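Local coordinates for nudix hydrolase domain-containing protein (Thermotoga maritima, PDB 3E57) that probably acts as a Nudix hydrolase, one of a family that typically cleaves nucleoside diphosphates linked to other groups, though its own substrate is not established, at residues B[25-29]-B[30-34]; B[125-128]-B[129-133]. All blocks are in the same frame, centred on the assembly; numbering follows the deposited sequence.

From the N terminus, the chain first meets contact 1, where helix 23-30 ends and passes into the loop before strand 36-38. Contact 2 comes much later, within the Nudix domain, where helix 115-130 hands over to strand 131-145. Each contact closes just a local turn between adjoining segments; they follow in series, neither enclosing nor crossing the other. The centres of contact 1 and contact 2 are about 30 Å apart, on opposite sides of the chain's centre. The nearest atoms of contact 1 and contact 2 are about 17 Å apart. Strand 131-145 relates them indirectly: it begins in contact 2, and its L143 touches the phenylalanines of contact 1. Contact 1 also reaches the second subunit, whereas no other chain of the assembly touches contact 2.

Contact 1 (B[25-29]-B[30-34]); sequences DFLKE and FGEFE
The carbonyl oxygen F26 O accepts F30 N at 2.7 Å in a nearly straight helical bond, with an N-H...O angle of 160°. One residue on, G31 N reaches L27 O, also at 2.7 Å but more bent, at 137°. G31 then leaves the helix with positive phi, which favours glycine. F26 CD1 meets F30 CD2 at 3.6 Å, their rings inclined obliquely, while F26 CZ touches F33 CE2 at 3.5 Å, rim to rim. One ring bridges two others in an aromatic cluster. On a face of the F30 ring sits E29 CG, 3.9 Å from the centroid, a CH-pi contact; CG lies anti to the backbone N (chi1 -166°), which sets it over the ring, offset toward the rim, before the chain bends away at chi2. F47 adds an edge-to-face partner for F30, and L143 of strand 131-145 touches all three phenylalanines. E32 forms a salt bridge with R38 of the second subunit, and F33 and E34 join an antiparallel ladder with that chain. Two backbone bonds therefore finish the helix, and F26 packs against F33 of the departing stretch, consistent with holding it against the helix end as it brings E32 to the second subunit.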
ATOM      1  N   ASP B  25       7.710 -16.414  -8.228  1.00 36.71           N
ATOM      2  CA  ASP B  25       7.047 -16.132  -9.516  1.00 36.30           C
ATOM      3  C   ASP B  25       6.223 -14.824  -9.453  1.00 35.51           C
ATOM      4  O   ASP B  25       6.239 -14.022 -10.386  1.00 34.98           O
ATOM      5  CB  ASP B  25       6.122 -17.282  -9.913  1.00 36.04           C
ATOM      6  CG  ASP B  25       6.873 -18.578 -10.259  1.00 36.77           C
ATOM      7  OD1 ASP B  25       8.023 -18.534 -10.749  1.00 36.93           O
ATOM      8  OD2 ASP B  25       6.276 -19.650 -10.049  1.00 36.33           O
ATOM      9  N   PHE B  26       5.494 -14.635  -8.355  1.00 35.15           N
ATOM     10  CA  PHE B  26       4.727 -13.394  -8.125  1.00 35.02           C
ATOM     11  C   PHE B  26       5.634 -12.164  -8.151  1.00 34.97           C
ATOM     12  O   PHE B  26       5.409 -11.232  -8.928  1.00 34.74           O
ATOM     13  CB  PHE B  26       3.947 -13.478  -6.802  1.00 34.55           C
ATOM     14  CG  PHE B  26       3.400 -12.156  -6.328  1.00 34.75           C
ATOM     15  CD1 PHE B  26       2.326 -11.559  -6.971  1.00 34.35           C
ATOM     16  CD2 PHE B  26       3.955 -11.515  -5.231  1.00 35.27           C
ATOM     17  CE1 PHE B  26       1.823 -10.330  -6.534  1.00 34.98           C
ATOM     18  CE2 PHE B  26       3.454 -10.277  -4.795  1.00 34.27           C
ATOM     19  CZ  PHE B  26       2.394  -9.700  -5.446  1.00 33.36           C
ATOM     20  N   LEU B  27       6.670 -12.166  -7.321  1.00 35.05           N
ATOM     21  CA  LEU B  27       7.588 -11.026  -7.247  1.00 35.37           C
ATOM     22  C   LEU B  27       8.282 -10.766  -8.582  1.00 35.50           C
ATOM     23  O   LEU B  27       8.472  -9.608  -8.977  1.00 35.36           O
ATOM     24  CB  LEU B  27       8.620 -11.223  -6.127  1.00 35.72           C
ATOM     25  CG  LEU B  27       8.042 -11.368  -4.707  1.00 36.60           C
ATOM     26  CD1 LEU B  27       9.112 -11.876  -3.732  1.00 37.85           C
ATOM     27  CD2 LEU B  27       7.417 -10.069  -4.194  1.00 37.30           C
ATOM     28  N   LYS B  28       8.652 -11.835  -9.286  1.00 35.84           N
ATOM     29  CA  LYS B  28       9.264 -11.700 -10.603  1.00 35.59           C
ATOM     30  C   LYS B  28       8.310 -11.014 -11.583  1.00 35.61           C
ATOM     31  O   LYS B  28       8.711 -10.123 -12.334  1.00 36.09           O
ATOM     32  CB  LYS B  28       9.705 -13.074 -11.144  1.00 36.17           C
ATOM     33  CG  LYS B  28       9.886 -13.149 -12.675  1.00 37.18           C
ATOM     34  CD  LYS B  28      10.805 -12.052 -13.236  1.00 39.32           C
ATOM     35  CE  LYS B  28      12.196 -12.566 -13.586  1.00 40.02           C
ATOM     36  NZ  LYS B  28      13.077 -11.397 -13.855  1.00 40.31           N
ATOM     37  N   GLU B  29       7.047 -11.417 -11.570  1.00 35.17           N
ATOM     38  CA  GLU B  29       6.071 -10.845 -12.491  1.00 34.38           C
ATOM     39  C   GLU B  29       5.660  -9.423 -12.088  1.00 33.67           C
ATOM     40  O   GLU B  29       5.576  -8.527 -12.930  1.00 33.13           O
ATOM     41  CB  GLU B  29       4.832 -11.733 -12.555  1.00 35.10           C
ATOM     42  CG  GLU B  29       3.912 -11.411 -13.718  1.00 36.84           C
ATOM     43  CD  GLU B  29       4.524 -11.753 -15.069  1.00 39.87           C
ATOM     44  OE1 GLU B  29       5.308 -12.727 -15.161  1.00 40.99           O
ATOM     45  OE2 GLU B  29       4.222 -11.029 -16.036  1.00 43.37           O
ATOM     46  N   PHE B  30       5.401  -9.222 -10.802  1.00 32.50           N
ATOM     47  CA  PHE B  30       4.793  -7.967 -10.350  1.00 31.80           C
ATOM     48  C   PHE B  30       5.656  -7.059  -9.501  1.00 31.25           C
ATOM     49  O   PHE B  30       5.289  -5.907  -9.260  1.00 31.27           O
ATOM     50  CB  PHE B  30       3.502  -8.284  -9.623  1.00 31.61           C
ATOM     51  CG  PHE B  30       2.481  -8.919 -10.502  1.00 31.41           C
ATOM     52  CD1 PHE B  30       1.875  -8.190 -11.508  1.00 31.63           C
ATOM     53  CD2 PHE B  30       2.143 -10.256 -10.345  1.00 33.05           C
ATOM     54  CE1 PHE B  30       0.926  -8.776 -12.337  1.00 32.10           C
ATOM     55  CE2 PHE B  30       1.199 -10.845 -11.167  1.00 32.64           C
ATOM     56  CZ  PHE B  30       0.583 -10.092 -12.164  1.00 31.83           C
ATOM     57  N   GLY B  31       6.804  -7.549  -9.055  1.00 30.21           N
ATOM     58  CA  GLY B  31       7.715  -6.737  -8.276  1.00 29.82           C
ATOM     59  C   GLY B  31       7.307  -6.649  -6.818  1.00 29.20           C
ATOM     60  O   GLY B  31       6.426  -7.365  -6.356  1.00 29.86           O
ATOM     61  N   GLU B  32       7.955  -5.741  -6.114  1.00 28.56           N
ATOM     62  CA  GLU B  32       7.843  -5.624  -4.677  1.00 27.80           C
ATOM     63  C   GLU B  32       6.973  -4.428  -4.327  1.00 26.47           C
ATOM     64  O   GLU B  32       7.350  -3.287  -4.581  1.00 25.21           O
ATOM     65  CB  GLU B  32       9.237  -5.440  -4.082  1.00 27.80           C
ATOM     66  CG  GLU B  32      10.111  -6.681  -4.267  1.00 29.54           C
ATOM     67  CD  GLU B  32      11.577  -6.429  -3.955  1.00 30.57           C
ATOM     68  OE1 GLU B  32      11.890  -5.985  -2.824  1.00 35.08           O
ATOM     69  OE2 GLU B  32      12.418  -6.697  -4.844  1.00 36.81           O
ATOM     70  N   PHE B  33       5.809  -4.691  -3.747  1.00 25.22           N
ATOM     71  CA  PHE B  33       4.967  -3.608  -3.255  1.00 24.78           C
ATOM     72  C   PHE B  33       4.267  -4.019  -1.979  1.00 24.11           C
ATOM     73  O   PHE B  33       4.141  -5.201  -1.701  1.00 23.98           O
ATOM     74  CB  PHE B  33       3.952  -3.177  -4.316  1.00 24.57           C
ATOM     75  CG  PHE B  33       2.955  -4.231  -4.685  1.00 24.01           C
ATOM     76  CD1 PHE B  33       1.651  -4.172  -4.212  1.00 23.67           C
ATOM     77  CD2 PHE B  33       3.306  -5.272  -5.534  1.00 25.01           C
ATOM     78  CE1 PHE B  33       0.730  -5.130  -4.574  1.00 23.67           C
ATOM     79  CE2 PHE B  33       2.395  -6.226  -5.899  1.00 25.64           C
ATOM     80  CZ  PHE B  33       1.096  -6.162  -5.422  1.00 25.18           C
ATOM     81  N   GLU B  34       3.832  -3.023  -1.220  1.00 24.19           N
ATOM     82  CA  GLU B  34       3.134  -3.221   0.048  1.00 23.80           C
ATOM     83  C   GLU B  34       1.872  -2.393  -0.020  1.00 23.12           C
ATOM     84  O   GLU B  34       1.942  -1.181  -0.017  1.00 21.96           O
ATOM     85  CB  GLU B  34       4.017  -2.740   1.208  1.00 24.42           C
ATOM     86  CG  GLU B  34       3.366  -2.780   2.596  1.00 25.99           C
ATOM     87  CD  GLU B  34       3.217  -4.196   3.155  1.00 29.14           C
ATOM     88  OE1 GLU B  34       4.111  -5.041   2.903  1.00 31.56           O
ATOM     89  OE2 GLU B  34       2.206  -4.449   3.860  1.00 29.72           O
TER

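Contact 2 (B[125-128]-B[129-133]); sequences REVN and EEVDV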
ATOM      1  N   ARG B 125     -18.463 -18.125  -7.400  1.00 41.15           N
ATOM      2  CA  ARG B 125     -18.892 -19.007  -6.313  1.00 41.34           C
ATOM      3  C   ARG B 125     -18.658 -18.380  -4.938  1.00 41.37           C
ATOM      4  O   ARG B 125     -19.579 -18.282  -4.120  1.00 41.44           O
ATOM      5  CB  ARG B 125     -18.143 -20.340  -6.396  1.00 41.35           C
ATOM      6  CG  ARG B 125     -18.405 -21.283  -5.220  1.00 41.41           C
ATOM      7  CD  ARG B 125     -17.507 -22.508  -5.255  1.00 41.75           C
ATOM      8  NE  ARG B 125     -16.090 -22.161  -5.312  1.00 42.66           N
ATOM      9  CZ  ARG B 125     -15.378 -21.695  -4.287  1.00 41.97           C
ATOM     10  NH1 ARG B 125     -15.931 -21.490  -3.102  1.00 41.95           N
ATOM     11  NH2 ARG B 125     -14.096 -21.421  -4.450  1.00 42.46           N
ATOM     12  N   GLU B 126     -17.410 -17.979  -4.705  1.00 41.59           N
ATOM     13  CA  GLU B 126     -16.967 -17.291  -3.491  1.00 41.45           C
ATOM     14  C   GLU B 126     -17.972 -16.231  -3.030  1.00 41.28           C
ATOM     15  O   GLU B 126     -18.398 -16.229  -1.874  1.00 40.88           O
ATOM     16  CB  GLU B 126     -15.601 -16.652  -3.785  1.00 41.96           C
ATOM     17  CG  GLU B 126     -14.932 -15.883  -2.670  1.00 42.43           C
ATOM     18  CD  GLU B 126     -15.298 -14.415  -2.638  1.00 42.77           C
ATOM     19  OE1 GLU B 126     -14.824 -13.633  -3.505  1.00 40.71           O
ATOM     20  OE2 GLU B 126     -16.058 -14.047  -1.722  1.00 44.51           O
ATOM     21  N   VAL B 127     -18.347 -15.340  -3.948  1.00 41.10           N
ATOM     22  CA  VAL B 127     -19.305 -14.272  -3.663  1.00 41.05           C
ATOM     23  C   VAL B 127     -20.707 -14.829  -3.378  1.00 40.87           C
ATOM     24  O   VAL B 127     -21.341 -14.439  -2.404  1.00 40.57           O
ATOM     25  CB  VAL B 127     -19.358 -13.245  -4.825  1.00 41.01           C
ATOM     26  CG1 VAL B 127     -20.525 -12.266  -4.656  1.00 41.23           C
ATOM     27  CG2 VAL B 127     -18.030 -12.492  -4.922  1.00 40.14           C
ATOM     28  N   ASN B 128     -21.170 -15.756  -4.215  1.00 41.18           N
ATOM     29  CA  ASN B 128     -22.526 -16.322  -4.071  1.00 41.31           C
ATOM     30  C   ASN B 128     -22.746 -17.153  -2.802  1.00 41.22           C
ATOM     31  O   ASN B 128     -23.873 -17.252  -2.320  1.00 41.36           O
ATOM     32  CB  ASN B 128     -22.910 -17.124  -5.322  1.00 41.65           C
ATOM     33  CG  ASN B 128     -23.176 -16.233  -6.536  1.00 42.62           C
ATOM     34  OD1 ASN B 128     -23.397 -15.022  -6.409  1.00 44.29           O
ATOM     35  ND2 ASN B 128     -23.169 -16.833  -7.720  1.00 44.26           N
ATOM     36  N   GLU B 129     -21.681 -17.737  -2.256  1.00 41.00           N
ATOM     37  CA  GLU B 129     -21.764 -18.420  -0.954  1.00 41.05           C
ATOM     38  C   GLU B 129     -22.075 -17.462   0.192  1.00 40.57           C
ATOM     39  O   GLU B 129     -22.676 -17.864   1.189  1.00 40.32           O
ATOM     40  CB  GLU B 129     -20.457 -19.153  -0.620  1.00 41.08           C
ATOM     41  CG  GLU B 129     -20.247 -20.462  -1.371  1.00 42.02           C
ATOM     42  CD  GLU B 129     -18.879 -21.083  -1.111  1.00 42.10           C
ATOM     43  OE1 GLU B 129     -18.047 -20.480  -0.396  1.00 46.23           O
ATOM     44  OE2 GLU B 129     -18.621 -22.180  -1.634  1.00 44.39           O
ATOM     45  N   GLU B 130     -21.655 -16.203   0.065  1.00 40.21           N
ATOM     46  CA  GLU B 130     -21.774 -15.248   1.170  1.00 39.97           C
ATOM     47  C   GLU B 130     -22.986 -14.342   1.034  1.00 39.24           C
ATOM     48  O   GLU B 130     -23.607 -13.988   2.030  1.00 38.85           O
ATOM     49  CB  GLU B 130     -20.523 -14.374   1.266  1.00 40.47           C
ATOM     50  CG  GLU B 130     -19.210 -15.142   1.288  1.00 42.65           C
ATOM     51  CD  GLU B 130     -18.587 -15.238   2.671  1.00 45.19           C
ATOM     52  OE1 GLU B 130     -17.559 -14.561   2.902  1.00 48.25           O
ATOM     53  OE2 GLU B 130     -19.119 -15.986   3.524  1.00 47.37           O
ATOM     54  N   VAL B 131     -23.314 -13.941  -0.187  1.00 38.59           N
ATOM     55  CA  VAL B 131     -24.354 -12.943  -0.378  1.00 38.52           C
ATOM     56  C   VAL B 131     -25.237 -13.247  -1.572  1.00 38.46           C
ATOM     57  O   VAL B 131     -24.790 -13.863  -2.538  1.00 38.33           O
ATOM     58  CB  VAL B 131     -23.736 -11.546  -0.579  1.00 38.35           C
ATOM     59  CG1 VAL B 131     -22.964 -11.116   0.677  1.00 37.90           C
ATOM     60  CG2 VAL B 131     -22.834 -11.535  -1.802  1.00 37.85           C
ATOM     61  N   ASP B 132     -26.487 -12.792  -1.489  1.00 38.48           N
ATOM     62  CA  ASP B 132     -27.405 -12.819  -2.619  1.00 38.52           C
ATOM     63  C   ASP B 132     -27.380 -11.452  -3.297  1.00 38.18           C
ATOM     64  O   ASP B 132     -27.899 -10.465  -2.773  1.00 37.67           O
ATOM     65  CB  ASP B 132     -28.825 -13.182  -2.162  1.00 38.77           C
ATOM     66  CG  ASP B 132     -29.776 -13.426  -3.322  1.00 39.21           C
ATOM     67  OD1 ASP B 132     -29.319 -13.559  -4.485  1.00 40.91           O
ATOM     68  OD2 ASP B 132     -30.998 -13.491  -3.064  1.00 41.52           O
ATOM     69  N   VAL B 133     -26.743 -11.410  -4.462  1.00 38.18           N
ATOM     70  CA  VAL B 133     -26.586 -10.188  -5.233  1.00 38.40           C
ATOM     71  C   VAL B 133     -26.759 -10.491  -6.714  1.00 38.59           C
ATOM     72  O   VAL B 133     -26.571 -11.625  -7.148  1.00 39.04           O
ATOM     73  CB  VAL B 133     -25.179  -9.571  -5.026  1.00 38.16           C
ATOM     74  CG1 VAL B 133     -24.916  -9.358  -3.555  1.00 37.49           C
ATOM     75  CG2 VAL B 133     -24.111 -10.480  -5.617  1.00 37.38           C
TER
HETATM   76  O   HOH W   1     -25.348 -14.141  -4.985  1.00 46.85           O
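This is a local helix-to-strand junction, where helix 115-130 gives way to strand 131-145 in the Nudix domain. The sequence REVNEEVDV fits the last part of the Nudix box, REUXEEXGU, with D132 at the glycine position. On the helix, R125 and E129 lie side by side one turn apart. R125 NH1 donates to E129 OE2 at 3.1 Å in a salt bridge; the oxygen lies close to the guanidinium plane but is met from above the carboxylate plane. The R125 chain bends at chi3 (55°), turning the guanidinium back toward E129, while NE pairs with D111 and NH2 bonds H106 O. With an alanine here the guanidinium is gone, which would probably cost E129 its salt bridge and leave D111 and the H106 carbonyl without this partner. Where the helix ends, V127 O takes two donors: V131 N at 3.0 Å, nearly along the C=O axis, and E130 N at 3.1 Å, from above the carbonyl plane. V127 CG1 also packs on V131 CG2 at 3.7 Å, and both valines touch strand 66-77. A water ties the turn to the new strand, donating to N128 OD1 at 2.6 Å and V131 O at 2.5 Å and accepting from V133 N at 3.1 Å. Doubly gripped carbonyl, water bridge and apolar contact fix the junction, while the salt bridge probably restrains the E129 carboxylate; in Nudix relatives the glutamates of this motif bind divalent metal, and E126, E129 and E130 may do likewise.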